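PDB 3A35: lumazine protein from Photobacterium kishitanii, which acts as an antenna for bacterial luciferase, shifting its bioluminescence to shorter wavelength, and holds riboflavin here in place of its lumazine chromophore. Local coordinates for residues M1-I12 / E76-P87; D19-F28 / D57-I67. All coordinates share one frame; numbering follows the deposited sequence.

How the interactions relate
Both contacts belong to the six-stranded antiparallel barrel of the N-terminal lumazine-binding repeat, and interaction 2 is nested within the chain loop that interaction 1 closes. Interaction 1 joins the first strand, 8-17, to the last, 80-84, and so shuts the barrel close to the centre of the chain; interaction 2 pairs neighbouring strands 22-27 and 58-63 farther out, with riboflavin at one end. They meet where Ile11 O lies 2.8 Å from Thr27 N, a probable hydrogen bond. Besides its strand pairing, interaction 1 holds the N-terminal loop by the buried Glu84 carboxylate and by the Gln7 amide on the Val85 backbone; interaction 2 has mainly apolar packing, with a His24-Gln22 hydrogen bond, on one face and a more exposed salt bridge on the other.

Interaction 1. Residues M1-I12 / E76-P87; sequences MFKGIVQGAGII and EVGNKVNLEVRP
The carboxylate of Glu84 reaches into the N-terminal loop and takes backbone N-H groups with both oxygens. Lys3 N meets the syn lone pair of Glu84 OE2 at 2.8 Å, and Gly4 N makes a weak bond to Glu84 OE1. The extended side chain of Glu84, with CG anti to the backbone N (chi1 -176°), carries the group that far. Gln7, just before strand 8-17, answers: its amide brackets the backbone of Val85, accepting a nearly straight bond from Val85 N at OE1 (2.8 Å), the donor standing above the carbonyl plane, and giving NE2 to Val85 O at 3.1 Å.

Backbone pairing follows. Gln7 and Gly8 both face Leu83 in a classic beta bulge, after which antiparallel bonds run on to the Glu76-Asn79 type II turn, where Gly78 N binds Ile12 O at 2.8 Å.

Among apolar contacts, Ile12 CG1 lies 4.0 Å from Val81 CG1. The charged Arg86 guanidinium has Phe2 CZ over one face, 3.6 Å from NH2, with the planes 49° apart, and a water joins its NH1 to Met1 N.

The charge of the buried Glu84 carboxylate is probably partly offset by the peptide N-H groups of Lys3 and, weakly, Gly4, tying the N-terminal loop to the barrel seam.

Interaction 2. Residues D19-F28 / D57-I67; sequences DDTQRHGITF and DVVYFDIDQAI. With RBF (riboflavin), chain C.
Arg23 and Asp62 face each other as a non-hydrogen-bonded pair, and their side chains form a side-on, two-pronged salt bridge. Arg23 NE lies 2.8 Å from Asp62 OD1 and Arg23 NH2 2.9 Å from Asp62 OD2, both oxygens close to the guanidinium plane; the carboxylate is turned 30° from it. The bend of the arginine at chi3 (-61°) brings this edge round to the acid, whose OD1 also receives a water shared with Thr21 OG1. On this same face Tyr60 CD1 lies 3.5 Å from Gly25 CA, close against the glycine backbone; its hydroxyl is hydrogen-bonded to Lys14 NZ.

On the other face the touching is apolar. Ile63 CD1 rests over the His24 ring, 3.7 Å from its centroid, and Val59 CG2 sits over the middle of the Phe28 ring, 3.6 Å from the centroid; both are CH-pi contacts. Phe28 CZ then meets the edge of the Phe61 ring, while Ile26 CD1 packs against Phe61 CD2.

Behind this shell, His24 NE2 gives an almost straight bond, 177° at the hydrogen, to Gln22 OE1, exactly in the imidazole plane, which fixes the ring's rotation beneath Ile63. The Gln22 amide is itself held through NE2 by Arg73 O.

Seven backbone hydrogen bonds hold the two strands in register up to the type I turn Asp64-Ile67. There Asp62 O accepts a hydrogen bond from riboflavin N3 (2.8 Å), while Asp64 N and Ala66 N both donate to riboflavin O2. Peptide groups at the strand end and in the following turn form one part of the flavin site, which Ser48, Thr50, Thr69 and Ile102 complete, in the lumazine-binding barrel of this riboflavin synthase homologue.

Interaction 1. Residues M1-I12 / E76-P87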
loop_
_atom_site.group_PDB
_atom_site.type_symbol
_atom_site.label_atom_id
_atom_site.label_comp_id
_atom_site.label_asym_id
_atom_site.label_seq_id
_atom_site.Cartn_x
_atom_site.Cartn_y
_atom_site.Cartn_z
ATOM N N MET A 1 7.765 12.714 4.509
ATOM C CA MET A 1 6.731 11.918 3.766
ATOM C C MET A 1 7.097 11.429 2.350
ATOM O O MET A 1 8.247 11.411 2.025
ATOM C CB MET A 1 5.308 12.433 3.923
ATOM C CG MET A 1 5.003 13.617 3.129
ATOM S SD MET A 1 3.657 14.465 4.070
ATOM C CE MET A 1 3.591 16.072 3.260
ATOM N N PHE A 2 6.130 10.870 1.638
ATOM C CA PHE A 2 6.389 9.910 0.525
ATOM C C PHE A 2 5.607 10.316 -0.721
ATOM O O PHE A 2 4.680 11.102 -0.637
ATOM C CB PHE A 2 5.955 8.469 1.013
ATOM C CG PHE A 2 6.737 7.943 2.159
ATOM C CD1 PHE A 2 7.824 7.236 1.959
ATOM C CD2 PHE A 2 6.305 8.163 3.462
ATOM C CE1 PHE A 2 8.537 6.676 2.990
ATOM C CE2 PHE A 2 7.016 7.699 4.559
ATOM C CZ PHE A 2 8.129 6.894 4.312
ATOM N N LYS A 3 6.062 9.817 -1.859
ATOM C CA LYS A 3 5.415 10.248 -3.123
ATOM C C LYS A 3 4.184 9.452 -3.445
ATOM O O LYS A 3 3.320 9.816 -4.255
ATOM C CB LYS A 3 6.378 10.036 -4.279
ATOM C CG LYS A 3 7.657 10.846 -4.131
ATOM C CD LYS A 3 8.805 10.584 -5.155
ATOM C CE LYS A 3 9.726 11.825 -5.115
ATOM N NZ LYS A 3 11.181 11.653 -5.363
ATOM N N GLY A 4 4.057 8.263 -2.835
ATOM C CA GLY A 4 3.065 7.414 -3.410
ATOM C C GLY A 4 3.296 6.868 -4.809
ATOM O O GLY A 4 2.405 6.593 -5.524
ATOM N N ILE A 5 4.562 6.660 -5.078
ATOM C CA ILE A 5 5.068 6.011 -6.238
ATOM C C ILE A 5 5.895 4.836 -5.781
ATOM O O ILE A 5 6.941 4.971 -5.118
ATOM C CB ILE A 5 6.007 6.989 -7.108
ATOM C CG1 ILE A 5 5.095 8.119 -7.581
ATOM C CG2 ILE A 5 6.502 6.244 -8.279
ATOM C CD1 ILE A 5 5.901 9.247 -8.251
ATOM N N VAL A 6 5.286 3.708 -6.080
ATOM C CA VAL A 6 5.900 2.415 -5.654
ATOM C C VAL A 6 7.164 2.113 -6.370
ATOM O O VAL A 6 7.201 2.131 -7.645
ATOM C CB VAL A 6 4.829 1.261 -5.783
ATOM C CG1 VAL A 6 5.447 -0.123 -5.452
ATOM C CG2 VAL A 6 3.639 1.566 -4.876
ATOM N N GLN A 7 8.204 1.817 -5.665
ATOM C CA GLN A 7 9.529 1.603 -6.243
ATOM C C GLN A 7 9.833 0.167 -6.493
ATOM O O GLN A 7 10.712 -0.158 -7.325
ATOM C CB GLN A 7 10.578 2.084 -5.262
ATOM C CG GLN A 7 10.534 3.554 -5.071
ATOM C CD GLN A 7 11.261 4.018 -3.806
ATOM O OE1 GLN A 7 11.750 3.274 -2.996
ATOM N NE2 GLN A 7 11.316 5.383 -3.671
ATOM N N GLY A 8 9.107 -0.780 -5.898
ATOM C CA GLY A 8 9.331 -2.232 -6.233
ATOM C C GLY A 8 8.358 -3.041 -5.376
ATOM O O GLY A 8 7.612 -2.490 -4.570
ATOM N N ALA A 9 8.474 -4.319 -5.534
ATOM C CA ALA A 9 7.532 -5.242 -4.893
ATOM C C ALA A 9 8.403 -6.117 -3.997
ATOM O O ALA A 9 9.474 -6.592 -4.382
ATOM C CB ALA A 9 6.919 -6.111 -6.013
ATOM N N GLY A 10 7.897 -6.336 -2.770
ATOM C CA GLY A 10 8.443 -7.341 -1.897
ATOM C C GLY A 10 7.558 -8.611 -1.882
ATOM O O GLY A 10 6.372 -8.499 -2.218
ATOM N N ILE A 11 8.140 -9.757 -1.539
ATOM C CA ILE A 11 7.354 -10.960 -1.449
ATOM C C ILE A 11 7.444 -11.466 0.012
ATOM O O ILE A 11 8.554 -11.640 0.544
ATOM C CB ILE A 11 7.872 -11.962 -2.429
ATOM C CG1 ILE A 11 7.769 -11.482 -3.917
ATOM C CG2 ILE A 11 7.112 -13.326 -2.236
ATOM C CD1 ILE A 11 6.341 -11.414 -4.454
ATOM N N ILE A 12 6.314 -11.659 0.645
ATOM C CA ILE A 12 6.363 -12.098 2.073
ATOM C C ILE A 12 6.976 -13.508 2.152
ATOM O O ILE A 12 6.530 -14.442 1.396
ATOM C CB ILE A 12 4.996 -12.116 2.673
ATOM C CG1 ILE A 12 4.326 -10.734 2.656
ATOM C CG2 ILE A 12 5.041 -12.688 4.113
ATOM C CD1 ILE A 12 2.989 -10.703 3.201
ATOM N N GLU A 76 -0.563 -13.458 3.640
ATOM C CA GLU A 76 -0.023 -14.811 3.597
ATOM C C GLU A 76 1.338 -14.828 3.004
ATOM O O GLU A 76 1.714 -14.027 2.121
ATOM C CB GLU A 76 -0.947 -15.670 2.676
ATOM C CG GLU A 76 -2.413 -15.754 3.232
ATOM C CD GLU A 76 -2.565 -16.588 4.502
ATOM O OE1 GLU A 76 -3.735 -16.563 4.977
ATOM O OE2 GLU A 76 -1.602 -17.233 5.041
ATOM N N VAL A 77 2.095 -15.867 3.334
ATOM C CA VAL A 77 3.357 -16.101 2.741
ATOM C C VAL A 77 3.201 -16.147 1.200
ATOM O O VAL A 77 2.230 -16.826 0.748
ATOM C CB VAL A 77 4.035 -17.412 3.308
ATOM C CG1 VAL A 77 5.239 -17.754 2.539
ATOM C CG2 VAL A 77 4.339 -17.172 4.777
ATOM N N GLY A 78 4.077 -15.536 0.463
ATOM C CA GLY A 78 4.056 -15.418 -1.004
ATOM C C GLY A 78 3.356 -14.161 -1.535
ATOM O O GLY A 78 3.515 -13.879 -2.753
ATOM N N ASN A 79 2.518 -13.486 -0.695
ATOM C CA ASN A 79 1.850 -12.288 -1.194
ATOM C C ASN A 79 2.908 -11.194 -1.496
ATOM O O ASN A 79 3.985 -11.092 -0.912
ATOM C CB ASN A 79 0.906 -11.733 -0.162
ATOM C CG ASN A 79 -0.333 -12.604 0.082
ATOM O OD1 ASN A 79 -0.612 -13.643 -0.703
ATOM N ND2 ASN A 79 -1.088 -12.265 1.028
ATOM N N LYS A 80 2.519 -10.337 -2.435
ATOM C CA LYS A 80 3.375 -9.270 -2.963
ATOM C C LYS A 80 2.889 -7.992 -2.294
ATOM O O LYS A 80 1.714 -7.634 -2.274
ATOM C CB LYS A 80 3.173 -9.139 -4.446
ATOM C CG LYS A 80 3.821 -8.022 -5.093
ATOM C CD LYS A 80 3.837 -8.450 -6.569
ATOM C CE LYS A 80 3.252 -7.405 -7.381
ATOM N NZ LYS A 80 1.792 -7.901 -7.478
ATOM N N VAL A 81 3.880 -7.236 -1.763
ATOM C CA VAL A 81 3.624 -5.955 -1.064
ATOM C C VAL A 81 4.319 -4.825 -1.828
ATOM O O VAL A 81 5.402 -4.996 -2.370
ATOM C CB VAL A 81 4.060 -5.963 0.393
ATOM C CG1 VAL A 81 3.300 -7.168 1.125
ATOM C CG2 VAL A 81 5.547 -6.113 0.494
ATOM N N ASN A 82 3.727 -3.639 -1.844
ATOM C CA ASN A 82 4.389 -2.467 -2.474
ATOM C C ASN A 82 5.400 -1.904 -1.539
ATOM O O ASN A 82 5.117 -1.751 -0.344
ATOM C CB ASN A 82 3.301 -1.455 -2.767
ATOM C CG ASN A 82 2.313 -1.945 -3.829
ATOM O OD1 ASN A 82 2.707 -2.802 -4.667
ATOM N ND2 ASN A 82 1.134 -1.381 -3.848
ATOM N N LEU A 83 6.534 -1.455 -2.065
ATOM C CA LEU A 83 7.618 -0.825 -1.259
ATOM C C LEU A 83 7.924 0.586 -1.735
ATOM O O LEU A 83 8.056 0.789 -2.964
ATOM C CB LEU A 83 8.916 -1.662 -1.395
ATOM C CG LEU A 83 8.743 -3.145 -0.984
ATOM C CD1 LEU A 83 10.022 -3.932 -1.296
ATOM C CD2 LEU A 83 8.330 -3.267 0.536
ATOM N N GLU A 84 8.116 1.514 -0.804
ATOM C CA GLU A 84 8.589 2.871 -1.185
ATOM C C GLU A 84 9.469 3.401 -0.043
ATOM O O GLU A 84 9.059 3.478 1.131
ATOM C CB GLU A 84 7.474 3.824 -1.392
ATOM C CG GLU A 84 7.971 5.217 -1.887
ATOM C CD GLU A 84 6.907 6.235 -2.024
ATOM O OE1 GLU A 84 5.703 6.055 -1.835
ATOM O OE2 GLU A 84 7.390 7.430 -2.214
ATOM N N VAL A 85 10.720 3.711 -0.403
ATOM C CA VAL A 85 11.673 4.361 0.546
ATOM C C VAL A 85 11.536 5.860 0.379
ATOM O O VAL A 85 11.211 6.351 -0.676
ATOM C CB VAL A 85 13.062 3.858 0.210
ATOM C CG1 VAL A 85 14.143 4.559 1.135
ATOM C CG2 VAL A 85 13.120 2.369 0.386
ATOM N N ARG A 86 11.677 6.585 1.436
ATOM C CA ARG A 86 11.515 8.047 1.387
ATOM C C ARG A 86 12.461 8.697 0.377
ATOM O O ARG A 86 13.577 8.187 0.200
ATOM C CB ARG A 86 11.670 8.739 2.727
ATOM C CG ARG A 86 12.953 8.728 3.337
ATOM C CD ARG A 86 12.840 9.629 4.609
ATOM N NE ARG A 86 12.219 8.695 5.562
ATOM C CZ ARG A 86 10.987 8.821 6.034
ATOM N NH1 ARG A 86 10.210 9.813 5.623
ATOM N NH2 ARG A 86 10.513 7.907 6.837
ATOM N N PRO A 87 12.006 9.822 -0.246
ATOM C CA PRO A 87 12.918 10.505 -1.147
ATOM C C PRO A 87 14.240 10.865 -0.513
ATOM O O PRO A 87 14.340 11.257 0.661
ATOM C CB PRO A 87 12.149 11.835 -1.422
ATOM C CG PRO A 87 10.657 11.441 -1.390
ATOM C CD PRO A 87 10.617 10.337 -0.328
HETATM O O HOH W 1 8.070 10.829 6.573
#

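Interaction 2. Residues D19-F28 / D57-I67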
loop_
_atom_site.group_PDB
_atom_site.type_symbol
_atom_site.label_atom_id
_atom_site.label_comp_id
_atom_site.label_asym_id
_atom_site.label_seq_id
_atom_site.Cartn_x
_atom_site.Cartn_y
_atom_site.Cartn_z
ATOM N N ASP A 19 -0.314 -12.921 17.829
ATOM C CA ASP A 19 -1.638 -12.454 18.309
ATOM C C ASP A 19 -2.001 -10.900 18.170
ATOM O O ASP A 19 -2.773 -10.483 17.251
ATOM C CB ASP A 19 -1.833 -12.956 19.746
ATOM C CG ASP A 19 -3.285 -12.792 20.206
ATOM O OD1 ASP A 19 -3.637 -13.353 21.274
ATOM O OD2 ASP A 19 -4.065 -12.103 19.469
ATOM N N ASP A 20 -1.524 -10.036 19.050
ATOM C CA ASP A 20 -1.767 -8.624 18.735
ATOM C C ASP A 20 -0.540 -8.022 18.024
ATOM O O ASP A 20 -0.397 -6.795 17.866
ATOM C CB ASP A 20 -2.245 -7.823 19.970
ATOM C CG ASP A 20 -1.240 -7.853 21.087
ATOM O OD1 ASP A 20 -0.202 -8.598 20.928
ATOM O OD2 ASP A 20 -1.462 -7.137 22.107
ATOM N N THR A 21 0.358 -8.860 17.532
ATOM C CA THR A 21 1.468 -8.308 16.734
ATOM C C THR A 21 1.753 -9.433 15.757
ATOM O O THR A 21 1.407 -10.662 15.997
ATOM C CB THR A 21 2.684 -7.904 17.572
ATOM O OG1 THR A 21 3.825 -7.345 16.871
ATOM C CG2 THR A 21 3.196 -8.982 18.424
ATOM N N GLN A 22 2.420 -9.058 14.666
ATOM C CA GLN A 22 2.994 -10.067 13.773
ATOM C C GLN A 22 4.321 -9.600 13.312
ATOM O O GLN A 22 4.509 -8.388 13.041
ATOM C CB GLN A 22 2.131 -10.289 12.553
ATOM C CG GLN A 22 0.798 -10.923 12.884
ATOM C CD GLN A 22 -0.095 -11.172 11.718
ATOM O OE1 GLN A 22 0.237 -10.854 10.571
ATOM N NE2 GLN A 22 -1.202 -11.898 11.924
ATOM N N ARG A 23 5.254 -10.493 13.037
ATOM C CA ARG A 23 6.514 -10.119 12.395
ATOM C C ARG A 23 6.536 -10.706 11.018
ATOM O O ARG A 23 6.370 -11.935 10.846
ATOM C CB ARG A 23 7.753 -10.555 13.239
ATOM C CG ARG A 23 9.051 -10.340 12.491
ATOM C CD ARG A 23 10.280 -10.487 13.364
ATOM N NE ARG A 23 10.249 -9.492 14.446
ATOM C CZ ARG A 23 11.191 -9.479 15.408
ATOM N NH1 ARG A 23 12.121 -10.430 15.431
ATOM N NH2 ARG A 23 11.052 -8.618 16.401
ATOM N N HIS A 24 6.690 -9.827 10.014
ATOM C CA HIS A 24 6.728 -10.253 8.665
ATOM C C HIS A 24 8.156 -10.089 8.109
ATOM O O HIS A 24 8.777 -8.974 8.242
ATOM C CB HIS A 24 5.830 -9.392 7.784
ATOM C CG HIS A 24 4.384 -9.629 8.011
ATOM N ND1 HIS A 24 3.435 -9.499 7.045
ATOM C CD2 HIS A 24 3.720 -10.066 9.124
ATOM C CE1 HIS A 24 2.232 -9.781 7.525
ATOM N NE2 HIS A 24 2.362 -10.107 8.823
ATOM N N GLY A 25 8.709 -11.169 7.486
ATOM C CA GLY A 25 9.959 -11.107 6.797
ATOM C C GLY A 25 9.660 -11.016 5.312
ATOM O O GLY A 25 8.968 -11.955 4.812
ATOM N N ILE A 26 10.168 -10.027 4.653
ATOM C CA ILE A 26 9.779 -9.723 3.260
ATOM C C ILE A 26 11.039 -9.770 2.427
ATOM O O ILE A 26 11.995 -9.016 2.640
ATOM C CB ILE A 26 9.077 -8.337 3.200
ATOM C CG1 ILE A 26 7.846 -8.316 4.153
ATOM C CG2 ILE A 26 8.633 -8.075 1.774
ATOM C CD1 ILE A 26 7.142 -6.943 4.205
ATOM N N THR A 27 11.063 -10.603 1.356
ATOM C CA THR A 27 12.172 -10.557 0.385
ATOM C C THR A 27 12.098 -9.326 -0.444
ATOM O O THR A 27 11.061 -8.987 -1.093
ATOM C CB THR A 27 12.017 -11.767 -0.561
ATOM O OG1 THR A 27 12.078 -12.965 0.222
ATOM C CG2 THR A 27 13.135 -11.788 -1.606
ATOM N N PHE A 28 13.210 -8.580 -0.454
ATOM C CA PHE A 28 13.283 -7.328 -1.167
ATOM C C PHE A 28 14.099 -7.457 -2.431
ATOM O O PHE A 28 15.059 -8.176 -2.408
ATOM C CB PHE A 28 13.972 -6.206 -0.344
ATOM C CG PHE A 28 13.078 -5.416 0.594
ATOM C CD1 PHE A 28 11.940 -5.968 1.189
ATOM C CD2 PHE A 28 13.399 -4.095 0.870
ATOM C CE1 PHE A 28 11.129 -5.167 2.006
ATOM C CE2 PHE A 28 12.620 -3.303 1.767
ATOM C CZ PHE A 28 11.548 -3.832 2.321
ATOM N N ASP A 57 18.452 -11.041 1.857
ATOM C CA ASP A 57 17.527 -10.153 1.143
ATOM C C ASP A 57 16.157 -10.106 1.875
ATOM O O ASP A 57 15.202 -9.649 1.293
ATOM C CB ASP A 57 17.338 -10.582 -0.306
ATOM C CG ASP A 57 16.841 -11.977 -0.476
ATOM O OD1 ASP A 57 16.640 -12.683 0.481
ATOM O OD2 ASP A 57 16.715 -12.323 -1.713
ATOM N N VAL A 58 16.084 -10.603 3.134
ATOM C CA VAL A 58 14.825 -10.625 3.887
ATOM C C VAL A 58 14.865 -9.457 4.894
ATOM O O VAL A 58 15.750 -9.387 5.770
ATOM C CB VAL A 58 14.588 -11.928 4.584
ATOM C CG1 VAL A 58 13.222 -11.967 5.287
ATOM C CG2 VAL A 58 14.691 -13.117 3.564
ATOM N N VAL A 59 13.847 -8.588 4.756
ATOM C CA VAL A 59 13.728 -7.442 5.622
ATOM C C VAL A 59 12.541 -7.647 6.491
ATOM O O VAL A 59 11.445 -8.000 6.047
ATOM C CB VAL A 59 13.515 -6.203 4.704
ATOM C CG1 VAL A 59 13.383 -4.944 5.576
ATOM C CG2 VAL A 59 14.726 -5.986 3.756
ATOM N N TYR A 60 12.732 -7.488 7.801
ATOM C CA TYR A 60 11.724 -7.782 8.777
ATOM C C TYR A 60 11.070 -6.533 9.426
ATOM O O TYR A 60 11.752 -5.518 9.706
ATOM C CB TYR A 60 12.358 -8.593 9.941
ATOM C CG TYR A 60 12.785 -10.026 9.510
ATOM C CD1 TYR A 60 11.919 -11.098 9.745
ATOM C CD2 TYR A 60 14.037 -10.271 8.941
ATOM C CE1 TYR A 60 12.306 -12.438 9.370
ATOM C CE2 TYR A 60 14.421 -11.607 8.617
ATOM C CZ TYR A 60 13.533 -12.543 8.886
ATOM O OH TYR A 60 13.836 -13.898 8.505
ATOM N N PHE A 61 9.763 -6.668 9.640
ATOM C CA PHE A 61 8.972 -5.605 10.264
ATOM C C PHE A 61 8.102 -6.207 11.297
ATOM O O PHE A 61 7.519 -7.277 11.109
ATOM C CB PHE A 61 8.021 -4.912 9.189
ATOM C CG PHE A 61 8.750 -4.297 8.029
ATOM C CD1 PHE A 61 9.165 -2.946 8.116
ATOM C CD2 PHE A 61 9.034 -5.037 6.913
ATOM C CE1 PHE A 61 9.846 -2.358 7.087
ATOM C CE2 PHE A 61 9.761 -4.403 5.812
ATOM C CZ PHE A 61 10.129 -3.098 5.922
ATOM N N ASP A 62 7.891 -5.497 12.417
ATOM C CA ASP A 62 6.792 -5.834 13.325
ATOM C C ASP A 62 5.535 -5.017 13.098
ATOM O O ASP A 62 5.689 -3.717 13.020
ATOM C CB ASP A 62 7.317 -5.624 14.766
ATOM C CG ASP A 62 8.245 -6.663 15.234
ATOM O OD1 ASP A 62 8.063 -7.858 14.865
ATOM O OD2 ASP A 62 9.179 -6.441 16.069
ATOM N N ILE A 63 4.415 -5.654 12.959
ATOM C CA ILE A 63 3.175 -4.946 12.760
ATOM C C ILE A 63 2.484 -5.082 14.125
ATOM O O ILE A 63 2.112 -6.167 14.545
ATOM C CB ILE A 63 2.343 -5.593 11.627
ATOM C CG1 ILE A 63 3.180 -5.477 10.266
ATOM C CG2 ILE A 63 1.031 -4.847 11.384
ATOM C CD1 ILE A 63 3.787 -6.648 9.866
ATOM N N ASP A 64 2.279 -3.924 14.758
ATOM C CA ASP A 64 1.699 -3.870 16.145
ATOM C C ASP A 64 0.720 -2.703 16.155
ATOM O O ASP A 64 -0.458 -2.884 16.118
ATOM C CB ASP A 64 2.799 -3.842 17.181
ATOM C CG ASP A 64 3.981 -2.981 16.878
ATOM O OD1 ASP A 64 3.972 -1.887 16.266
ATOM O OD2 ASP A 64 5.115 -3.313 17.364
ATOM N N GLN A 65 1.326 -1.470 16.150
ATOM C CA GLN A 65 0.451 -0.325 16.126
ATOM C C GLN A 65 -0.521 -0.307 14.979
ATOM O O GLN A 65 -1.632 0.136 15.023
ATOM C CB GLN A 65 1.352 0.858 16.090
ATOM C CG GLN A 65 0.604 2.194 16.142
ATOM C CD GLN A 65 1.602 3.374 16.103
ATOM O OE1 GLN A 65 2.804 3.282 16.392
ATOM N NE2 GLN A 65 1.028 4.494 15.701
ATOM N N ALA A 66 -0.037 -0.856 13.797
ATOM C CA ALA A 66 -0.836 -0.850 12.628
ATOM C C ALA A 66 -1.783 -2.032 12.417
ATOM O O ALA A 66 -2.542 -2.087 11.459
ATOM C CB ALA A 66 0.125 -0.848 11.393
ATOM N N ILE A 67 -1.789 -2.934 13.429
ATOM C CA ILE A 67 -2.411 -4.295 13.150
ATOM C C ILE A 67 -3.934 -4.245 12.970
ATOM O O ILE A 67 -4.524 -5.135 12.333
ATOM C CB ILE A 67 -2.011 -5.252 14.223
ATOM C CG1 ILE A 67 -2.243 -6.680 13.716
ATOM C CG2 ILE A 67 -2.882 -5.054 15.465
ATOM C CD1 ILE A 67 -1.510 -7.694 14.442
HETATM N N1 RBF C . 3.192 0.632 12.963
HETATM C C2 RBF C . 3.560 -0.655 13.138
HETATM O O2 RBF C . 2.693 -1.561 13.336
HETATM N N3 RBF C . 4.878 -1.089 13.047
HETATM C C4 RBF C . 5.922 -0.176 12.759
HETATM O O4 RBF C . 7.076 -0.617 12.687
HETATM C C4A RBF C . 5.511 1.167 12.664
HETATM N N5 RBF C . 6.560 2.148 12.484
HETATM C C5A RBF C . 6.153 3.476 12.368
HETATM C C6 RBF C . 7.178 4.426 12.324
HETATM C C7 RBF C . 6.737 5.777 12.242
HETATM C C7M RBF C . 7.888 6.825 12.250
HETATM C C8 RBF C . 5.430 6.153 12.181
HETATM C C8M RBF C . 5.088 7.576 12.035
HETATM C C9 RBF C . 4.391 5.158 12.210
HETATM C C9A RBF C . 4.771 3.825 12.397
HETATM N N10 RBF C . 3.769 2.808 12.543
HETATM C C10 RBF C . 4.192 1.519 12.741
HETATM C "C1'" RBF C . 2.401 3.103 12.669
HETATM C "C2'" RBF C . 1.548 2.822 11.448
HETATM O "O2'" RBF C . 2.111 3.536 10.297
HETATM C "C3'" RBF C . 0.196 3.273 11.634
HETATM O "O3'" RBF C . -0.281 2.513 12.870
HETATM C "C4'" RBF C . -0.782 2.795 10.546
HETATM O "O4'" RBF C . -0.532 3.540 9.333
HETATM C "C5'" RBF C . -2.248 3.020 10.937
HETATM O "O5'" RBF C . -3.158 2.466 9.985
HETATM O O HOH W 2 5.980 -9.018 16.357
HETATM O O HOH W 3 5.663 -5.580 18.713
HETATM O O HOH W 4 14.462 -14.424 0.277
HETATM O O HOH W 5 16.355 -10.266 -3.702
#